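Inulin fructotransferase (Bacillus sp. snu-7, PDB 2INV) probably cleaves inulin by intramolecular fructosyl transfer, releasing a cyclic difructose anhydride, and folds as a right-handed parallel beta-helix, three chains making up the assembly. Local coordinates at residues 92-97 with 301-306; 228-233 with 307-312; 254-259 with 270-275; 114-119 with 146-151. One frame throughout, in Å; residues are numbered along the deposited sequence.

Contact 1. Residues 92-97 with 301-306; sequences RSILDN and EGYPPF. With FRU (beta-D-fructofuranose), chain D.
The carbonyl oxygen of Ser93 is held twice by Asn97, the residue just past helix 92-96: Asn97 ND2 donates to Ser93 O at 2.9 Å, from above the carbonyl plane, and the backbone N of Asn97 adds a weak bond. The amide is thereby turned so that Asn97 OD1 lies 3.4 Å from Pro305 CB, the two side chains crossing obliquely. No direct hydrogen bond joins the two segments. Instead one water bridges them, donating to Asn97 O and lying 2.8 Å from Tyr303 OH. Helix 92-96 and the loop 301-306 rise from the parallel beta-helix and share a glycan pocket. Within it, Ser93 OG, anti to its backbone N (chi1 -170°), bonds fructose O1 at 2.7 Å, while Tyr303 CD2 lies 3.8 Å from the same oxygen. The tyrosine is wedged: its OH comes 3.4 Å from Asn97 CB, and Pro305 CD sits 3.8 Å above the centre of one ring face. An alanine at Asn97 would lose the amide and would probably loosen both the helix end and the packing on Pro305. Glu301 OE2 accepts from Tyr303 N through its anti lone pair (N-H...O 163°), while Glu301 OE1 makes a salt bridge with Arg252.

Contact 2. Residues 228-233 with 307-312; sequences GPDGVT and IGRGNG
Pro229 meets one face of the Arg309 guanidinium with its CG, 3.9 Å above the plane of Arg309 and offset toward the rim. The proline belongs to a type I beta turn, Gly228 to Gly231, that leads into strand 232-240 of the parallel beta-helix; Arg309 belongs to the long loop between strands 285-299 and 320-323. The two side chains cross at about a right angle, and the closest pair is Pro229 CB with Arg309 NH1 at 3.8 Å. Asp230 approaches the edge of the same group, near its plane, but Asp230 OD2 is 4.1 Å from Arg309 NH1 and the two planes are 47° apart. At that separation the opposite charges are near each other without being bonded, and their attraction probably only biases the arginine.

Below this layer, Gly310 O lies 4.0 Å from Pro229 CB, so the loop backbone also borders the proline. The arginine reaches its place by bends at chi2 (103°) and chi3 (107°), and its NH2 is secured by Asn155 O. The loop itself is fastened through Asn311, whose ND2 donates to the carbonyls of Pro277 and Arg254 and whose OD1 accepts from Leu313 N. On the other side, the turn presenting Pro229 is closed by Gly231 N bonding Gly228 O at 2.6 Å.

Contact 3. Residues 254-259 with 270-275; sequences RSLIEF and NRLQGF
No hydrogen bond joins the two segments; van der Waals contacts do, and the nearest alpha carbons, those of Leu256 and Leu272, are 7.1 Å apart. Leu256 and Ile257 are consecutive yet both point toward strand 271-274, because the chain turns a corner there, with Leu256 at phi/psi -107/-38°. Leu256 does its touching with CD1: this methyl lies 3.8 Å from Leu272 CB and rests against backbone as well, 3.4 Å from Gln273 O. Ile257 reaches out with CG1 anti to its carbonyl carbon, and its CD1 ends 4.0 Å from Leu272 CD2, the two side chains crossing at about a right angle. All of this is buried, and Leu272 also touches Leu280 of strand 280-283.

Within 254-259 a polar cluster spans the corner. Arg254 grips the Glu258 carboxylate side-on: NE bonds Glu258 OE1, and Arg254 NH2 makes a salt bridge with Glu258 OE2 at 2.7 Å. Both oxygens accept through syn lone pairs and lie close to the guanidinium plane, which fixes the carboxylate's rotation. The anti lone pair of Glu258 OE1 takes a further bond from Ser255 OG at 2.5 Å, so three donors hold this buried acid, which is consistent with its being ionised.

Inward aliphatic residues from a corner and a later strand, meeting inside a coil, are characteristic of the filled interior of a right-handed parallel beta-helix.

Contact 4. Residues 114-119 with 146-151; sequences RVLTSP and DGVGFT
Val148 is the side chain on which the others converge, and an Asx turn puts it there. Asp146, with CG anti to its backbone N (chi1 167°), accepts from Val148 N at OD1 over 2.6 Å, the N-H arriving from above the carboxylate plane. Val148 itself takes a positive phi of 69°, and its CG2 is anti to the carbonyl carbon. That methyl lies 3.8 Å above the guanidinium plane of Arg114, offset toward the rim, and 3.9 Å from Leu116 CD2. Val148 CG1 meets the same arginine, 3.9 Å from its NH1. Arg114 is bent at chi2 and chi3, which folds its head over the valine; the head is fixed by Asp68 at NE and Gln107 at NH1.

Beneath these side chains the backbones pair. Arg114 and Asp146 form a parallel bridge with their side chains on the same face, and Val115 N donates to Asp146 O at 2.9 Å with an N-H...O angle of 160°. Lys161 NZ bonds both Val115 O and Gly147 O where the two segments run on beyond the bridge. Strand 111-115 thus lies alongside the end of strand 135-146, the stacking of successive coils that defines a parallel beta-helix.

In the fold
From the N terminus, residues 92-97 open contact 1, the longest closure. Inside it, 114-119 meets 146-151 in contact 4, which joins neighbouring coils and is tied back to the helix by the salt bridge of Arg92 NE with Asp146 OD1. Residues 228-233 then open contact 2, and contact 3 (254-259 with 270-275) forms nested within both contact 1 and contact 2. The loop after strand 285-299 closes contact 1 at 301-306 and contact 2 at 307-312, so these two cross. A probable hydrogen bond, Gly231 O with Arg254 N, couples contacts 2 and 3 just ahead of neighbouring strands 232-240 and 258-260. Phe275, itself a glycan-pocket residue ending contact 3, touches Glu301 of contact 1.

Contact 1. Residues 92-97 with 301-306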
loop_
_atom_site.group_PDB
_atom_site.type_symbol
_atom_site.label_atom_id
_atom_site.label_comp_id
_atom_site.label_asym_id
_atom_site.label_seq_id
_atom_site.Cartn_x
_atom_site.Cartn_y
_atom_site.Cartn_z
ATOM N N ARG A 92 -14.011 19.050 -11.259
ATOM C CA ARG A 92 -14.791 19.736 -12.280
ATOM C C ARG A 92 -16.259 19.734 -11.889
ATOM O O ARG A 92 -17.025 20.612 -12.287
ATOM C CB ARG A 92 -14.627 19.064 -13.645
ATOM C CG ARG A 92 -13.424 19.559 -14.439
ATOM C CD ARG A 92 -13.409 18.976 -15.839
ATOM N NE ARG A 92 -12.326 19.508 -16.670
ATOM C CZ ARG A 92 -12.292 20.747 -17.161
ATOM N NH1 ARG A 92 -13.284 21.597 -16.908
ATOM N NH2 ARG A 92 -11.271 21.142 -17.910
ATOM N N SER A 93 -16.639 18.738 -11.098
ATOM C CA SER A 93 -18.013 18.595 -10.628
ATOM C C SER A 93 -18.421 19.812 -9.809
ATOM O O SER A 93 -19.472 20.388 -10.025
ATOM C CB SER A 93 -18.142 17.333 -9.767
ATOM O OG SER A 93 -19.497 17.048 -9.477
ATOM N N ILE A 94 -17.583 20.200 -8.859
ATOM C CA ILE A 94 -17.892 21.350 -8.028
ATOM C C ILE A 94 -17.871 22.639 -8.854
ATOM O O ILE A 94 -18.718 23.507 -8.668
ATOM C CB ILE A 94 -16.935 21.429 -6.815
ATOM C CG1 ILE A 94 -17.146 20.192 -5.940
ATOM C CG2 ILE A 94 -17.205 22.695 -6.016
ATOM C CD1 ILE A 94 -16.169 20.047 -4.793
ATOM N N LEU A 95 -16.932 22.762 -9.788
ATOM C CA LEU A 95 -16.879 23.954 -10.635
ATOM C C LEU A 95 -18.185 24.100 -11.416
ATOM O O LEU A 95 -18.770 25.182 -11.463
ATOM C CB LEU A 95 -15.701 23.880 -11.623
ATOM C CG LEU A 95 -15.707 24.950 -12.722
ATOM C CD1 LEU A 95 -15.345 26.302 -12.137
ATOM C CD2 LEU A 95 -14.714 24.571 -13.813
ATOM N N ASP A 96 -18.623 23.002 -12.032
ATOM C CA ASP A 96 -19.850 22.961 -12.833
ATOM C C ASP A 96 -21.133 23.239 -12.069
ATOM O O ASP A 96 -22.167 23.540 -12.663
ATOM C CB ASP A 96 -20.024 21.597 -13.506
ATOM C CG ASP A 96 -19.282 21.488 -14.812
ATOM O OD1 ASP A 96 -19.112 22.518 -15.499
ATOM O OD2 ASP A 96 -18.888 20.359 -15.178
ATOM N N ASN A 97 -21.073 23.109 -10.755
ATOM C CA ASN A 97 -22.245 23.325 -9.933
ATOM C C ASN A 97 -22.073 24.519 -9.004
ATOM O O ASN A 97 -22.854 24.716 -8.065
ATOM C CB ASN A 97 -22.558 22.046 -9.146
ATOM C CG ASN A 97 -23.091 20.927 -10.042
ATOM O OD1 ASN A 97 -24.208 21.012 -10.560
ATOM N ND2 ASN A 97 -22.289 19.883 -10.237
ATOM N N GLU A 301 -27.317 10.567 -0.648
ATOM C CA GLU A 301 -26.564 11.534 -1.439
ATOM C C GLU A 301 -26.507 12.867 -0.696
ATOM O O GLU A 301 -27.540 13.436 -0.342
ATOM C CB GLU A 301 -27.246 11.726 -2.793
ATOM C CG GLU A 301 -26.755 12.933 -3.576
ATOM C CD GLU A 301 -25.298 12.829 -3.959
ATOM O OE1 GLU A 301 -24.969 12.002 -4.836
ATOM O OE2 GLU A 301 -24.477 13.573 -3.381
ATOM N N GLY A 302 -25.301 13.380 -0.479
ATOM C CA GLY A 302 -25.151 14.625 0.253
ATOM C C GLY A 302 -24.923 15.904 -0.536
ATOM O O GLY A 302 -25.061 16.996 0.031
ATOM N N TYR A 303 -24.604 15.792 -1.825
ATOM C CA TYR A 303 -24.375 16.980 -2.650
ATOM C C TYR A 303 -25.612 17.232 -3.518
ATOM O O TYR A 303 -25.881 16.497 -4.464
ATOM C CB TYR A 303 -23.122 16.757 -3.494
ATOM C CG TYR A 303 -22.581 17.952 -4.250
ATOM C CD1 TYR A 303 -22.390 19.189 -3.630
ATOM C CD2 TYR A 303 -22.179 17.817 -5.581
ATOM C CE1 TYR A 303 -21.805 20.262 -4.325
ATOM C CE2 TYR A 303 -21.591 18.874 -6.273
ATOM C CZ TYR A 303 -21.407 20.091 -5.642
ATOM O OH TYR A 303 -20.811 21.118 -6.334
ATOM N N PRO A 304 -26.381 18.280 -3.186
ATOM C CA PRO A 304 -27.611 18.735 -3.842
ATOM C C PRO A 304 -27.778 18.514 -5.355
ATOM O O PRO A 304 -28.801 17.985 -5.795
ATOM C CB PRO A 304 -27.665 20.201 -3.437
ATOM C CG PRO A 304 -27.243 20.111 -2.010
ATOM C CD PRO A 304 -26.047 19.174 -2.060
ATOM N N PRO A 305 -26.798 18.936 -6.172
ATOM C CA PRO A 305 -26.919 18.737 -7.620
ATOM C C PRO A 305 -27.341 17.322 -8.000
ATOM O O PRO A 305 -28.036 17.103 -9.000
ATOM C CB PRO A 305 -25.522 19.060 -8.118
ATOM C CG PRO A 305 -25.134 20.189 -7.254
ATOM C CD PRO A 305 -25.631 19.786 -5.864
ATOM N N PHE A 306 -26.940 16.366 -7.171
ATOM C CA PHE A 306 -27.229 14.957 -7.411
ATOM C C PHE A 306 -28.312 14.365 -6.548
ATOM O O PHE A 306 -28.551 13.159 -6.597
ATOM C CB PHE A 306 -25.960 14.163 -7.214
ATOM C CG PHE A 306 -24.949 14.468 -8.226
ATOM C CD1 PHE A 306 -25.080 13.968 -9.516
ATOM C CD2 PHE A 306 -23.925 15.360 -7.950
ATOM C CE1 PHE A 306 -24.217 14.353 -10.514
ATOM C CE2 PHE A 306 -23.049 15.756 -8.954
ATOM C CZ PHE A 306 -23.198 15.253 -10.237
HETATM C C1 FRU D . -18.662 16.228 -5.849
HETATM C C2 FRU D . -17.941 15.025 -5.102
HETATM C C3 FRU D . -17.182 14.055 -6.052
HETATM C C4 FRU D . -17.332 12.658 -5.411
HETATM C C5 FRU D . -18.641 12.793 -4.689
HETATM C C6 FRU D . -18.471 12.247 -3.263
HETATM O O1 FRU D . -19.320 15.789 -7.066
HETATM O O3 FRU D . -15.969 14.163 -6.756
HETATM O O4 FRU D . -17.265 11.609 -6.360
HETATM O O5 FRU D . -19.034 14.210 -4.725
HETATM O O6 FRU D . -19.724 11.907 -2.829
HETATM O O HOH W 1 -21.951 23.550 -5.575
#

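Contact 2. Residues 228-233 with 307-312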
loop_
_atom_site.group_PDB
_atom_site.type_symbol
_atom_site.label_atom_id
_atom_site.label_comp_id
_atom_site.label_asym_id
_atom_site.label_seq_id
_atom_site.Cartn_x
_atom_site.Cartn_y
_atom_site.Cartn_z
ATOM N N GLY A 228 -19.706 7.067 -11.362
ATOM C CA GLY A 228 -20.990 7.650 -11.703
ATOM C C GLY A 228 -22.148 6.685 -11.497
ATOM O O GLY A 228 -21.972 5.462 -11.553
ATOM N N PRO A 229 -23.357 7.216 -11.246
ATOM C CA PRO A 229 -24.599 6.467 -11.021
ATOM C C PRO A 229 -24.826 5.331 -12.011
ATOM O O PRO A 229 -25.373 4.284 -11.655
ATOM C CB PRO A 229 -25.669 7.539 -11.149
ATOM C CG PRO A 229 -25.003 8.725 -10.526
ATOM C CD PRO A 229 -23.589 8.666 -11.094
ATOM N N ASP A 230 -24.396 5.550 -13.251
ATOM C CA ASP A 230 -24.552 4.567 -14.318
ATOM C C ASP A 230 -23.260 3.818 -14.585
ATOM O O ASP A 230 -23.165 3.047 -15.544
ATOM C CB ASP A 230 -24.977 5.263 -15.607
ATOM C CG ASP A 230 -26.324 5.937 -15.488
ATOM O OD1 ASP A 230 -27.272 5.304 -14.968
ATOM O OD2 ASP A 230 -26.442 7.106 -15.915
ATOM N N GLY A 231 -22.257 4.055 -13.750
ATOM C CA GLY A 231 -20.987 3.393 -13.957
ATOM C C GLY A 231 -20.530 2.589 -12.764
ATOM O O GLY A 231 -21.163 2.589 -11.703
ATOM N N VAL A 232 -19.403 1.915 -12.940
ATOM C CA VAL A 232 -18.835 1.110 -11.886
ATOM C C VAL A 232 -17.606 1.821 -11.355
ATOM O O VAL A 232 -16.985 2.624 -12.065
ATOM C CB VAL A 232 -18.434 -0.264 -12.419
ATOM C CG1 VAL A 232 -19.676 -1.012 -12.893
ATOM C CG2 VAL A 232 -17.444 -0.116 -13.566
ATOM N N THR A 233 -17.259 1.529 -10.108
ATOM C CA THR A 233 -16.092 2.138 -9.528
ATOM C C THR A 233 -15.001 1.126 -9.864
ATOM O O THR A 233 -14.155 1.381 -10.725
ATOM C CB THR A 233 -16.292 2.325 -8.026
ATOM O OG1 THR A 233 -17.505 3.057 -7.807
ATOM C CG2 THR A 233 -15.137 3.107 -7.419
ATOM N N ILE A 307 -28.971 15.186 -5.746
ATOM C CA ILE A 307 -30.006 14.616 -4.922
ATOM C C ILE A 307 -31.126 14.155 -5.826
ATOM O O ILE A 307 -31.470 14.816 -6.806
ATOM C CB ILE A 307 -30.525 15.604 -3.882
ATOM C CG1 ILE A 307 -29.403 15.901 -2.891
ATOM C CG2 ILE A 307 -31.727 15.015 -3.172
ATOM C CD1 ILE A 307 -29.745 16.932 -1.859
ATOM N N GLY A 308 -31.668 12.990 -5.504
ATOM C CA GLY A 308 -32.752 12.436 -6.282
ATOM C C GLY A 308 -32.318 11.399 -7.303
ATOM O O GLY A 308 -33.168 10.746 -7.906
ATOM N N ARG A 309 -31.015 11.242 -7.520
ATOM C CA ARG A 309 -30.545 10.258 -8.497
ATOM C C ARG A 309 -30.451 8.884 -7.843
ATOM O O ARG A 309 -30.461 8.768 -6.613
ATOM C CB ARG A 309 -29.184 10.674 -9.067
ATOM C CG ARG A 309 -28.984 10.302 -10.542
ATOM C CD ARG A 309 -29.143 11.481 -11.510
ATOM N NE ARG A 309 -27.875 11.943 -12.076
ATOM C CZ ARG A 309 -27.136 11.219 -12.916
ATOM N NH1 ARG A 309 -27.539 10.002 -13.285
ATOM N NH2 ARG A 309 -26.004 11.709 -13.402
ATOM N N GLY A 310 -30.375 7.837 -8.661
ATOM C CA GLY A 310 -30.309 6.497 -8.107
ATOM C C GLY A 310 -29.628 5.484 -9.003
ATOM O O GLY A 310 -29.082 5.836 -10.053
ATOM N N ASN A 311 -29.664 4.220 -8.591
ATOM C CA ASN A 311 -29.052 3.157 -9.375
ATOM C C ASN A 311 -30.098 2.098 -9.701
ATOM O O ASN A 311 -29.771 1.001 -10.149
ATOM C CB ASN A 311 -27.845 2.556 -8.625
ATOM C CG ASN A 311 -28.241 1.775 -7.380
ATOM O OD1 ASN A 311 -29.406 1.778 -6.964
ATOM N ND2 ASN A 311 -27.262 1.115 -6.767
ATOM N N GLY A 312 -31.361 2.447 -9.463
ATOM C CA GLY A 312 -32.456 1.545 -9.762
ATOM C C GLY A 312 -32.616 0.354 -8.832
ATOM O O GLY A 312 -33.478 -0.500 -9.054
#

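Contact 3. Residues 254-259 with 270-275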
loop_
_atom_site.group_PDB
_atom_site.type_symbol
_atom_site.label_atom_id
_atom_site.label_comp_id
_atom_site.label_asym_id
_atom_site.label_seq_id
_atom_site.Cartn_x
_atom_site.Cartn_y
_atom_site.Cartn_z
ATOM N N ARG A 254 -22.627 3.017 -9.383
ATOM C CA ARG A 254 -23.870 2.277 -9.171
ATOM C C ARG A 254 -23.476 1.257 -8.113
ATOM O O ARG A 254 -24.305 0.770 -7.336
ATOM C CB ARG A 254 -24.316 1.563 -10.458
ATOM C CG ARG A 254 -23.396 0.429 -10.899
ATOM C CD ARG A 254 -23.784 -0.118 -12.272
ATOM N NE ARG A 254 -23.091 -1.371 -12.559
ATOM C CZ ARG A 254 -22.767 -1.783 -13.780
ATOM N NH1 ARG A 254 -23.069 -1.042 -14.839
ATOM N NH2 ARG A 254 -22.131 -2.934 -13.942
ATOM N N SER A 255 -22.180 0.959 -8.102
ATOM C CA SER A 255 -21.569 0.026 -7.165
ATOM C C SER A 255 -20.168 0.561 -6.898
ATOM O O SER A 255 -19.681 1.420 -7.634
ATOM C CB SER A 255 -21.496 -1.382 -7.779
ATOM O OG SER A 255 -20.688 -1.379 -8.947
ATOM N N LEU A 256 -19.524 0.070 -5.845
ATOM C CA LEU A 256 -18.174 0.519 -5.526
ATOM C C LEU A 256 -17.206 -0.596 -5.882
ATOM O O LEU A 256 -16.103 -0.345 -6.363
ATOM C CB LEU A 256 -18.054 0.882 -4.043
ATOM C CG LEU A 256 -18.871 2.093 -3.579
ATOM C CD1 LEU A 256 -18.579 2.353 -2.110
ATOM C CD2 LEU A 256 -18.532 3.324 -4.413
ATOM N N ILE A 257 -17.624 -1.830 -5.640
ATOM C CA ILE A 257 -16.817 -2.988 -5.974
ATOM C C ILE A 257 -17.759 -4.007 -6.565
ATOM O O ILE A 257 -18.716 -4.443 -5.922
ATOM C CB ILE A 257 -16.099 -3.568 -4.753
ATOM C CG1 ILE A 257 -15.038 -2.578 -4.277
ATOM C CG2 ILE A 257 -15.454 -4.907 -5.115
ATOM C CD1 ILE A 257 -14.346 -2.978 -3.003
ATOM N N GLU A 258 -17.478 -4.385 -7.804
ATOM C CA GLU A 258 -18.351 -5.298 -8.505
ATOM C C GLU A 258 -17.600 -6.386 -9.252
ATOM O O GLU A 258 -16.920 -6.128 -10.250
ATOM C CB GLU A 258 -19.218 -4.488 -9.468
ATOM C CG GLU A 258 -20.395 -5.217 -10.025
ATOM C CD GLU A 258 -21.179 -4.332 -10.961
ATOM O OE1 GLU A 258 -21.437 -3.165 -10.581
ATOM O OE2 GLU A 258 -21.547 -4.786 -12.071
ATOM N N PHE A 259 -17.749 -7.610 -8.759
ATOM C CA PHE A 259 -17.109 -8.778 -9.346
ATOM C C PHE A 259 -18.142 -9.640 -10.062
ATOM O O PHE A 259 -19.204 -9.905 -9.512
ATOM C CB PHE A 259 -16.520 -9.689 -8.260
ATOM C CG PHE A 259 -15.333 -9.132 -7.526
ATOM C CD1 PHE A 259 -14.705 -7.964 -7.932
ATOM C CD2 PHE A 259 -14.805 -9.835 -6.436
ATOM C CE1 PHE A 259 -13.561 -7.503 -7.265
ATOM C CE2 PHE A 259 -13.677 -9.386 -5.778
ATOM C CZ PHE A 259 -13.052 -8.218 -6.192
ATOM N N ASN A 270 -10.431 -1.893 3.230
ATOM C CA ASN A 270 -10.861 -0.803 2.368
ATOM C C ASN A 270 -11.901 0.070 3.044
ATOM O O ASN A 270 -12.554 -0.342 4.000
ATOM C CB ASN A 270 -11.455 -1.345 1.060
ATOM C CG ASN A 270 -10.442 -2.098 0.226
ATOM O OD1 ASN A 270 -9.558 -1.503 -0.397
ATOM N ND2 ASN A 270 -10.565 -3.418 0.209
ATOM N N ARG A 271 -12.049 1.280 2.518
ATOM C CA ARG A 271 -13.028 2.237 3.009
ATOM C C ARG A 271 -14.054 2.414 1.909
ATOM O O ARG A 271 -13.727 2.902 0.833
ATOM C CB ARG A 271 -12.357 3.576 3.330
ATOM C CG ARG A 271 -13.308 4.627 3.947
ATOM C CD ARG A 271 -14.076 5.413 2.895
ATOM N NE ARG A 271 -15.035 6.339 3.497
ATOM C CZ ARG A 271 -15.180 7.610 3.128
ATOM N NH1 ARG A 271 -14.426 8.117 2.158
ATOM N NH2 ARG A 271 -16.082 8.380 3.726
ATOM N N LEU A 272 -15.285 1.989 2.170
ATOM C CA LEU A 272 -16.344 2.107 1.185
ATOM C C LEU A 272 -17.458 3.043 1.638
ATOM O O LEU A 272 -17.998 2.900 2.730
ATOM C CB LEU A 272 -16.941 0.729 0.856
ATOM C CG LEU A 272 -16.185 -0.152 -0.148
ATOM C CD1 LEU A 272 -14.791 -0.478 0.374
ATOM C CD2 LEU A 272 -16.978 -1.429 -0.393
ATOM N N GLN A 273 -17.795 4.004 0.785
ATOM C CA GLN A 273 -18.868 4.960 1.065
ATOM C C GLN A 273 -19.746 5.119 -0.169
ATOM O O GLN A 273 -19.273 5.564 -1.214
ATOM C CB GLN A 273 -18.302 6.330 1.457
ATOM C CG GLN A 273 -19.360 7.273 2.040
ATOM C CD GLN A 273 -18.918 8.717 2.136
ATOM O OE1 GLN A 273 -19.391 9.465 3.002
ATOM N NE2 GLN A 273 -18.025 9.126 1.237
ATOM N N GLY A 274 -21.015 4.746 -0.043
ATOM C CA GLY A 274 -21.924 4.865 -1.164
ATOM C C GLY A 274 -23.240 5.512 -0.784
ATOM O O GLY A 274 -23.563 5.642 0.392
ATOM N N PHE A 275 -24.004 5.923 -1.789
ATOM C CA PHE A 275 -25.311 6.545 -1.566
ATOM C C PHE A 275 -26.411 5.633 -2.069
ATOM O O PHE A 275 -27.584 6.004 -2.061
ATOM C CB PHE A 275 -25.463 7.861 -2.334
ATOM C CG PHE A 275 -24.492 8.939 -1.939
ATOM C CD1 PHE A 275 -24.160 9.161 -0.610
ATOM C CD2 PHE A 275 -23.977 9.798 -2.907
ATOM C CE1 PHE A 275 -23.335 10.231 -0.253
ATOM C CE2 PHE A 275 -23.160 10.860 -2.565
ATOM C CZ PHE A 275 -22.838 11.081 -1.238
#

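Contact 4. Residues 114-119 with 146-151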
loop_
_atom_site.group_PDB
_atom_site.type_symbol
_atom_site.label_atom_id
_atom_site.label_comp_id
_atom_site.label_asym_id
_atom_site.label_seq_id
_atom_site.Cartn_x
_atom_site.Cartn_y
_atom_site.Cartn_z
ATOM N N ARG A 114 -5.956 17.012 -22.018
ATOM C CA ARG A 114 -7.375 17.146 -22.220
ATOM C C ARG A 114 -7.729 16.259 -23.388
ATOM O O ARG A 114 -7.256 16.439 -24.511
ATOM C CB ARG A 114 -7.724 18.594 -22.482
ATOM C CG ARG A 114 -6.914 19.552 -21.627
ATOM C CD ARG A 114 -7.728 20.767 -21.328
ATOM N NE ARG A 114 -8.265 21.317 -22.563
ATOM C CZ ARG A 114 -9.402 21.980 -22.663
ATOM N NH1 ARG A 114 -10.134 22.189 -21.595
ATOM N NH2 ARG A 114 -9.805 22.412 -23.843
ATOM N N VAL A 115 -8.535 15.261 -23.064
ATOM C CA VAL A 115 -8.994 14.261 -24.001
ATOM C C VAL A 115 -10.134 14.836 -24.830
ATOM O O VAL A 115 -11.239 15.052 -24.327
ATOM C CB VAL A 115 -9.463 13.022 -23.220
ATOM C CG1 VAL A 115 -9.941 11.942 -24.167
ATOM C CG2 VAL A 115 -8.321 12.510 -22.356
ATOM N N LEU A 116 -9.852 15.090 -26.103
ATOM C CA LEU A 116 -10.842 15.645 -27.017
ATOM C C LEU A 116 -10.986 14.674 -28.187
ATOM O O LEU A 116 -10.977 15.075 -29.353
ATOM C CB LEU A 116 -10.367 17.009 -27.524
ATOM C CG LEU A 116 -9.975 17.969 -26.402
ATOM C CD1 LEU A 116 -9.262 19.178 -26.984
ATOM C CD2 LEU A 116 -11.220 18.385 -25.639
ATOM N N THR A 117 -11.117 13.396 -27.857
ATOM C CA THR A 117 -11.233 12.358 -28.857
ATOM C C THR A 117 -12.535 12.316 -29.630
ATOM O O THR A 117 -13.593 12.702 -29.144
ATOM C CB THR A 117 -10.984 10.979 -28.228
ATOM O OG1 THR A 117 -11.787 10.839 -27.052
ATOM C CG2 THR A 117 -9.519 10.813 -27.867
ATOM N N SER A 118 -12.427 11.816 -30.854
ATOM C CA SER A 118 -13.559 11.683 -31.765
ATOM C C SER A 118 -14.247 10.340 -31.520
ATOM O O SER A 118 -13.620 9.380 -31.063
ATOM C CB SER A 118 -13.070 11.730 -33.217
ATOM O OG SER A 118 -12.408 12.964 -33.488
ATOM N N PRO A 119 -15.554 10.263 -31.794
ATOM C CA PRO A 119 -16.321 9.027 -31.607
ATOM C C PRO A 119 -15.630 7.754 -32.130
ATOM O O PRO A 119 -15.629 6.720 -31.451
ATOM C CB PRO A 119 -17.607 9.323 -32.350
ATOM C CG PRO A 119 -17.833 10.757 -32.001
ATOM C CD PRO A 119 -16.446 11.391 -32.130
ATOM N N ASP A 146 -8.061 14.354 -18.476
ATOM C CA ASP A 146 -9.282 15.111 -18.212
ATOM C C ASP A 146 -10.244 15.123 -19.416
ATOM O O ASP A 146 -9.872 15.526 -20.527
ATOM C CB ASP A 146 -8.834 16.521 -17.783
ATOM C CG ASP A 146 -9.944 17.549 -17.773
ATOM O OD1 ASP A 146 -11.127 17.182 -17.695
ATOM O OD2 ASP A 146 -9.605 18.750 -17.828
ATOM N N GLY A 147 -11.471 14.655 -19.179
ATOM C CA GLY A 147 -12.486 14.591 -20.224
ATOM C C GLY A 147 -13.166 15.913 -20.502
ATOM O O GLY A 147 -14.073 16.001 -21.336
ATOM N N VAL A 148 -12.730 16.936 -19.777
ATOM C CA VAL A 148 -13.248 18.290 -19.931
ATOM C C VAL A 148 -14.692 18.566 -19.491
ATOM O O VAL A 148 -14.940 19.509 -18.742
ATOM C CB VAL A 148 -13.073 18.759 -21.394
ATOM C CG1 VAL A 148 -13.535 20.195 -21.541
ATOM C CG2 VAL A 148 -11.616 18.619 -21.798
ATOM N N GLY A 149 -15.640 17.758 -19.951
ATOM C CA GLY A 149 -17.024 17.992 -19.578
ATOM C C GLY A 149 -17.988 16.872 -19.914
ATOM O O GLY A 149 -17.663 15.962 -20.675
ATOM N N PHE A 150 -19.183 16.941 -19.334
ATOM C CA PHE A 150 -20.213 15.935 -19.569
ATOM C C PHE A 150 -21.277 16.441 -20.532
ATOM O O PHE A 150 -21.698 17.591 -20.446
ATOM C CB PHE A 150 -20.792 15.470 -18.232
ATOM C CG PHE A 150 -19.846 14.582 -17.480
ATOM C CD1 PHE A 150 -19.113 13.627 -18.175
ATOM C CD2 PHE A 150 -19.630 14.725 -16.115
ATOM C CE1 PHE A 150 -18.180 12.832 -17.533
ATOM C CE2 PHE A 150 -18.698 13.937 -15.455
ATOM C CZ PHE A 150 -17.967 12.984 -16.167
ATOM N N THR A 151 -21.717 15.572 -21.439
ATOM C CA THR A 151 -22.651 15.966 -22.483
ATOM C C THR A 151 -23.806 15.006 -22.758
ATOM O O THR A 151 -23.582 13.807 -22.894
ATOM C CB THR A 151 -21.864 16.118 -23.797
ATOM O OG1 THR A 151 -20.873 15.084 -23.877
ATOM C CG2 THR A 151 -21.203 17.485 -23.877
#